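Local atomic coordinates of alanine glyoxylate transaminase (Thermococcus litoralis, PDB entry 2ZC0), a protein that probably transfers the amino group of alanine to glyoxylate, giving pyruvate and glycine, with pyridoxal 5'-phosphate as its cofactor. Residues Gly109-Leu114 with Ile240-Leu245; Gly115-Asp120 with Leu269-Pro274. All blocks are in the same frame, centred on the assembly; numbering follows the deposited sequence.

Contact 1. Residues Gly109-Leu114 with Ile240-Leu245. With PMP (4'-deoxy-4'-aminopyridoxal-5'-phosphate), chain F.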
loop_
_atom_site.group_PDB
_atom_site.type_symbol
_atom_site.label_atom_id
_atom_site.label_comp_id
_atom_site.label_asym_id
_atom_site.label_seq_id
_atom_site.Cartn_x
_atom_site.Cartn_y
_atom_site.Cartn_z
ATOM N N GLY A 109 -0.659 -21.242 5.805
ATOM C CA GLY A 109 0.199 -20.744 4.742
ATOM C C GLY A 109 -0.585 -20.549 3.465
ATOM O O GLY A 109 -0.420 -19.548 2.779
ATOM N N ALA A 110 -1.454 -21.506 3.154
ATOM C CA ALA A 110 -2.288 -21.437 1.953
ATOM C C ALA A 110 -3.115 -20.157 1.965
ATOM O O ALA A 110 -3.195 -19.445 0.966
ATOM C CB ALA A 110 -3.206 -22.656 1.880
ATOM N N LEU A 111 -3.724 -19.868 3.107
ATOM C CA LEU A 111 -4.561 -18.680 3.250
ATOM C C LEU A 111 -3.733 -17.380 3.190
ATOM O O LEU A 111 -4.215 -16.365 2.702
ATOM C CB LEU A 111 -5.346 -18.750 4.568
ATOM C CG LEU A 111 -6.819 -19.217 4.656
ATOM C CD1 LEU A 111 -7.401 -19.544 3.297
ATOM C CD2 LEU A 111 -6.903 -20.409 5.597
ATOM N N ASP A 112 -2.501 -17.411 3.693
ATOM C CA ASP A 112 -1.629 -16.239 3.669
ATOM C C ASP A 112 -1.142 -16.009 2.228
ATOM O O ASP A 112 -1.145 -14.881 1.727
ATOM C CB ASP A 112 -0.443 -16.459 4.624
ATOM C CG ASP A 112 0.598 -15.351 4.543
ATOM O OD1 ASP A 112 1.620 -15.568 3.857
ATOM O OD2 ASP A 112 0.399 -14.280 5.143
ATOM N N LEU A 113 -0.747 -17.086 1.560
ATOM C CA LEU A 113 -0.305 -16.990 0.178
ATOM C C LEU A 113 -1.431 -16.397 -0.687
ATOM O O LEU A 113 -1.193 -15.495 -1.488
ATOM C CB LEU A 113 0.124 -18.379 -0.329
ATOM C CG LEU A 113 1.650 -18.597 -0.412
ATOM C CD1 LEU A 113 2.326 -17.974 0.777
ATOM C CD2 LEU A 113 1.986 -20.085 -0.521
ATOM N N LEU A 114 -2.660 -16.877 -0.494
ATOM C CA LEU A 114 -3.800 -16.366 -1.244
ATOM C C LEU A 114 -4.102 -14.891 -0.931
ATOM O O LEU A 114 -4.439 -14.116 -1.824
ATOM C CB LEU A 114 -5.067 -17.193 -0.954
ATOM C CG LEU A 114 -5.493 -18.386 -1.841
ATOM C CD1 LEU A 114 -4.662 -18.450 -3.141
ATOM C CD2 LEU A 114 -5.372 -19.647 -1.044
ATOM N N ILE A 240 -11.694 -21.309 -4.805
ATOM C CA ILE A 240 -10.311 -21.676 -4.582
ATOM C C ILE A 240 -10.336 -22.359 -3.238
ATOM O O ILE A 240 -10.983 -21.865 -2.329
ATOM C CB ILE A 240 -9.457 -20.399 -4.483
ATOM C CG1 ILE A 240 -9.548 -19.647 -5.812
ATOM C CG2 ILE A 240 -8.051 -20.742 -4.015
ATOM C CD1 ILE A 240 -8.875 -18.287 -5.817
ATOM N N VAL A 241 -9.684 -23.500 -3.088
ATOM C CA VAL A 241 -9.722 -24.095 -1.769
ATOM C C VAL A 241 -8.386 -23.996 -1.061
ATOM O O VAL A 241 -7.326 -23.929 -1.693
ATOM C CB VAL A 241 -10.204 -25.596 -1.779
ATOM C CG1 VAL A 241 -10.767 -25.969 -3.133
ATOM C CG2 VAL A 241 -9.096 -26.520 -1.333
ATOM N N ALA A 242 -8.472 -23.954 0.265
ATOM C CA ALA A 242 -7.324 -23.906 1.156
ATOM C C ALA A 242 -7.568 -25.075 2.094
ATOM O O ALA A 242 -8.408 -24.999 2.992
ATOM C CB ALA A 242 -7.307 -22.601 1.933
ATOM N N GLY A 243 -6.863 -26.172 1.861
ATOM C CA GLY A 243 -7.050 -27.345 2.683
ATOM C C GLY A 243 -5.821 -27.755 3.450
ATOM O O GLY A 243 -4.793 -27.077 3.419
ATOM N N THR A 244 -5.932 -28.880 4.148
ATOM C CA THR A 244 -4.827 -29.384 4.937
ATOM C C THR A 244 -5.080 -30.781 5.477
ATOM O O THR A 244 -6.224 -31.235 5.557
ATOM C CB THR A 244 -4.523 -28.432 6.115
ATOM O OG1 THR A 244 -3.507 -29.009 6.940
ATOM C CG2 THR A 244 -5.767 -28.170 6.937
ATOM N N LEU A 245 -3.989 -31.459 5.818
ATOM C CA LEU A 245 -4.024 -32.808 6.373
ATOM C C LEU A 245 -3.705 -32.739 7.859
ATOM O O LEU A 245 -3.601 -33.769 8.525
ATOM C CB LEU A 245 -2.974 -33.699 5.704
ATOM C CG LEU A 245 -3.326 -34.592 4.514
ATOM C CD1 LEU A 245 -2.073 -35.339 4.088
ATOM C CD2 LEU A 245 -4.424 -35.584 4.897
HETATM N N1 PMP F . -8.546 -23.326 8.720
HETATM C C2 PMP F . -9.284 -23.492 9.841
HETATM C C2A PMP F . -10.774 -23.159 9.742
HETATM C C3 PMP F . -8.700 -23.962 11.048
HETATM O O3 PMP F . -9.489 -24.118 12.179
HETATM C C4 PMP F . -7.285 -24.256 11.068
HETATM C C4A PMP F . -6.659 -24.767 12.380
HETATM N N4A PMP F . -5.631 -23.877 12.919
HETATM C C5 PMP F . -6.493 -24.045 9.762
HETATM C C6 PMP F . -7.182 -23.574 8.618
HETATM C C5A PMP F . -4.983 -24.324 9.646
HETATM O O4P PMP F . -4.813 -25.411 9.784
HETATM P P PMP F . -3.197 -25.794 9.596
HETATM O O1P PMP F . -2.698 -26.846 8.099
HETATM O O2P PMP F . -2.760 -26.825 11.144
HETATM O O3P PMP F . -2.114 -24.339 9.568
#
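Three groups grip the hydroxyl oxygen of T244, and A242, two residues before it, carries the packing onto A110 and L111. The first is the cofactor phosphate, with 2.6 Å from T244 OG1 to PMP O1P. The others are the S246 amide and the I255 carbonyl. S246 N donates to OG1, while the phosphate and the I255 carbonyl compete for its one proton. OG1 stands anti to the backbone N (chi1 175°), and this turn aims it at the phosphate. Methyl CG2 comes alongside O1P, with 3.5 Å from T244 CG2 to PMP O1P. A valine here would probably leave the phosphate oxygen and the S246 amide without this partner.

The rest of the contact is apolar and buried. The A110 methyl lies against the flank of the A242 methyl, 4.1 Å from A110 CB to A242 CB. This is where the two backbones come nearest each other. L111 brings CD1 over the end of the A242 methyl. The 3.3 Å from L111 CD1 to A242 CB is tighter than normal, so the exact placing of that leucine methyl is doubtful.

The setting is the large domain of a fold-type I aminotransferase. Helix 106-118 packs on one face of the mixed sheet and runs roughly antiparallel to strand 239-244. The axes of 109-114 and 240-244 come within 8.1 Å, at 152°. Strand 239-244 sits between strands 210-214 and 256-259, and A110 and L114 also touch I258 on the latter.

Further from the cofactor, L114 and I240 lie alongside one another, pointing opposite ways. I240 CG2 lies 4.1 Å from L114 CG and is in similar reach of both leucine methyls. I264 and V268 of helix 262-272 cover this end.

Contact 2. Residues Gly115-Asp120 with Leu269-Pro274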
loop_
_atom_site.group_PDB
_atom_site.type_symbol
_atom_site.label_atom_id
_atom_site.label_comp_id
_atom_site.label_asym_id
_atom_site.label_seq_id
_atom_site.Cartn_x
_atom_site.Cartn_y
_atom_site.Cartn_z
ATOM N N GLY A 115 -4.010 -14.506 0.339
ATOM C CA GLY A 115 -4.301 -13.131 0.688
ATOM C C GLY A 115 -3.322 -12.172 0.049
ATOM O O GLY A 115 -3.682 -11.075 -0.387
ATOM N N ARG A 116 -2.070 -12.590 -0.023
ATOM C CA ARG A 116 -1.048 -11.743 -0.602
ATOM C C ARG A 116 -1.247 -11.499 -2.097
ATOM O O ARG A 116 -0.923 -10.438 -2.605
ATOM C CB ARG A 116 0.321 -12.345 -0.316
ATOM C CG ARG A 116 0.605 -12.419 1.178
ATOM C CD ARG A 116 2.016 -12.908 1.433
ATOM N NE ARG A 116 2.941 -12.192 0.557
ATOM C CZ ARG A 116 4.242 -12.051 0.777
ATOM N NH1 ARG A 116 4.785 -12.587 1.872
ATOM N NH2 ARG A 116 4.976 -11.375 -0.109
ATOM N N VAL A 117 -1.825 -12.464 -2.788
ATOM C CA VAL A 117 -2.048 -12.330 -4.214
ATOM C C VAL A 117 -3.420 -11.752 -4.542
ATOM O O VAL A 117 -3.623 -11.198 -5.621
ATOM C CB VAL A 117 -1.939 -13.709 -4.904
ATOM C CG1 VAL A 117 -2.497 -13.642 -6.313
ATOM C CG2 VAL A 117 -0.487 -14.164 -4.930
ATOM N N LEU A 118 -4.353 -11.860 -3.605
ATOM C CA LEU A 118 -5.709 -11.414 -3.857
ATOM C C LEU A 118 -6.188 -10.168 -3.127
ATOM O O LEU A 118 -7.199 -9.594 -3.502
ATOM C CB LEU A 118 -6.670 -12.578 -3.584
ATOM C CG LEU A 118 -6.471 -13.852 -4.417
ATOM C CD1 LEU A 118 -7.451 -14.915 -3.941
ATOM C CD2 LEU A 118 -6.679 -13.559 -5.902
ATOM N N ILE A 119 -5.459 -9.724 -2.113
ATOM C CA ILE A 119 -5.887 -8.549 -1.365
ATOM C C ILE A 119 -5.033 -7.284 -1.520
ATOM O O ILE A 119 -3.820 -7.321 -1.335
ATOM C CB ILE A 119 -5.936 -8.874 0.140
ATOM C CG1 ILE A 119 -6.909 -10.018 0.393
ATOM C CG2 ILE A 119 -6.338 -7.643 0.935
ATOM C CD1 ILE A 119 -6.777 -10.581 1.766
ATOM N N ASP A 120 -5.666 -6.172 -1.877
ATOM C CA ASP A 120 -4.970 -4.891 -1.954
ATOM C C ASP A 120 -5.457 -4.186 -0.676
ATOM O O ASP A 120 -6.624 -4.309 -0.293
ATOM C CB ASP A 120 -5.400 -4.061 -3.180
ATOM C CG ASP A 120 -4.581 -4.366 -4.439
ATOM O OD1 ASP A 120 -3.330 -4.288 -4.391
ATOM O OD2 ASP A 120 -5.192 -4.666 -5.486
ATOM N N LEU A 269 2.232 -19.392 -7.197
ATOM C CA LEU A 269 3.419 -20.207 -7.365
ATOM C C LEU A 269 4.690 -19.338 -7.509
ATOM O O LEU A 269 5.710 -19.645 -6.910
ATOM C CB LEU A 269 3.233 -21.099 -8.595
ATOM C CG LEU A 269 3.433 -22.617 -8.481
ATOM C CD1 LEU A 269 2.864 -23.154 -7.176
ATOM C CD2 LEU A 269 2.751 -23.285 -9.686
ATOM N N MET A 270 4.618 -18.271 -8.307
ATOM C CA MET A 270 5.755 -17.369 -8.523
ATOM C C MET A 270 6.267 -16.742 -7.243
ATOM O O MET A 270 7.462 -16.543 -7.087
ATOM C CB MET A 270 5.385 -16.221 -9.459
ATOM C CG MET A 270 5.382 -16.507 -10.946
ATOM S SD MET A 270 5.213 -14.927 -11.885
ATOM C CE MET A 270 5.100 -15.554 -13.569
ATOM N N GLN A 271 5.358 -16.408 -6.330
ATOM C CA GLN A 271 5.768 -15.775 -5.077
ATOM C C GLN A 271 6.216 -16.738 -3.981
ATOM O O GLN A 271 6.959 -16.342 -3.088
ATOM C CB GLN A 271 4.638 -14.904 -4.520
ATOM C CG GLN A 271 3.407 -15.695 -4.111
ATOM C CD GLN A 271 2.452 -14.939 -3.180
ATOM O OE1 GLN A 271 2.565 -13.726 -2.984
ATOM N NE2 GLN A 271 1.498 -15.665 -2.616
ATOM N N LYS A 272 5.788 -17.998 -4.063
ATOM C CA LYS A 272 6.086 -18.980 -3.022
ATOM C C LYS A 272 7.523 -19.337 -2.625
ATOM O O LYS A 272 7.809 -19.425 -1.432
ATOM C CB LYS A 272 5.318 -20.273 -3.306
ATOM C CG LYS A 272 5.188 -21.192 -2.104
ATOM C CD LYS A 272 4.218 -22.337 -2.404
ATOM C CE LYS A 272 4.071 -23.259 -1.210
ATOM N NZ LYS A 272 5.351 -23.938 -0.917
ATOM N N GLN A 273 8.429 -19.559 -3.575
ATOM C CA GLN A 273 9.789 -19.929 -3.175
ATOM C C GLN A 273 10.423 -18.871 -2.247
ATOM O O GLN A 273 11.036 -19.225 -1.246
ATOM C CB GLN A 273 10.679 -20.211 -4.404
ATOM C CG GLN A 273 12.068 -20.804 -4.033
ATOM C CD GLN A 273 12.850 -21.377 -5.226
ATOM O OE1 GLN A 273 12.740 -22.566 -5.555
ATOM N NE2 GLN A 273 13.651 -20.526 -5.870
ATOM N N PRO A 274 10.258 -17.566 -2.553
ATOM C CA PRO A 274 10.836 -16.517 -1.697
ATOM C C PRO A 274 10.124 -16.286 -0.346
ATOM O O PRO A 274 10.558 -15.442 0.446
ATOM C CB PRO A 274 10.807 -15.263 -2.580
ATOM C CG PRO A 274 10.766 -15.807 -3.984
ATOM C CD PRO A 274 9.880 -17.026 -3.871
HETATM O O HOH W 1 3.811 -11.487 -2.731
#
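Van der Waals contact joins V117 to Q271, near the end of helix 106-118. Methyl CG2 of V117 lies over one face of the Q271 amide. It is 3.4 Å from V117 CG2 to Q271 NE2 and 3.5 Å from V117 CG2 to Q271 CD, so the methyl covers the flat group rather than touching one end. Q271 CG lies between the backbone N and the carbonyl carbon (chi1 65°), and the chain runs extended from there across to V117.

R116 adds a second van der Waals touch, its CB against the amide oxygen, with 3.7 Å from R116 CB to Q271 OE1. The arginine chain then bends at chi3 (46°), and its guanidinium plane stands 83° from the amide plane, so the two flat groups do not stack.

The polar link runs through one water. The water accepts from R116 NH2 at 2.9 Å and donates to Q271 OE1 at 2.6 Å. Each side chain has a further polar partner. R116 NH1 makes a salt bridge with D112 of the second subunit. Q271 NE2 is hydrogen-bonded to L113 O, one turn back on helix 106-118.

The contact thus joins two helices of the large domain at the subunit interface. The backbone oxygen of Q271 is hydrogen-bonded to Q141 NE2 of the second subunit.

The L113 carbonyl calls for the amide nitrogen on its side, and the water then meets OE1. Together they probably resist a flip of the Q271 amide. The nearby guanidinium, relayed by the water, would probably polarise the amide oxygen, while D112 of the second subunit would probably offset much of the arginine's charge.

Both contacts use helix 106-118, first its 109-114 part and then its end. Their centres lie 11 Å apart. Along the chain the segments alternate: 109-114, 115-120, 240-245, 269-274. The same helix therefore packs on strand 239-244 of the mixed sheet in contact 1 and on helix 262-272 in contact 2. The two are joined directly. L113 O is 2.9 Å from Q271 NE2, L113 CD2 packs on K272 CD, and I240 CD1 meets L118 CD1. Both touch the second subunit, and contact 1 also reaches the cofactor phosphate, so one helix connects the cofactor-binding core with dimer contacts.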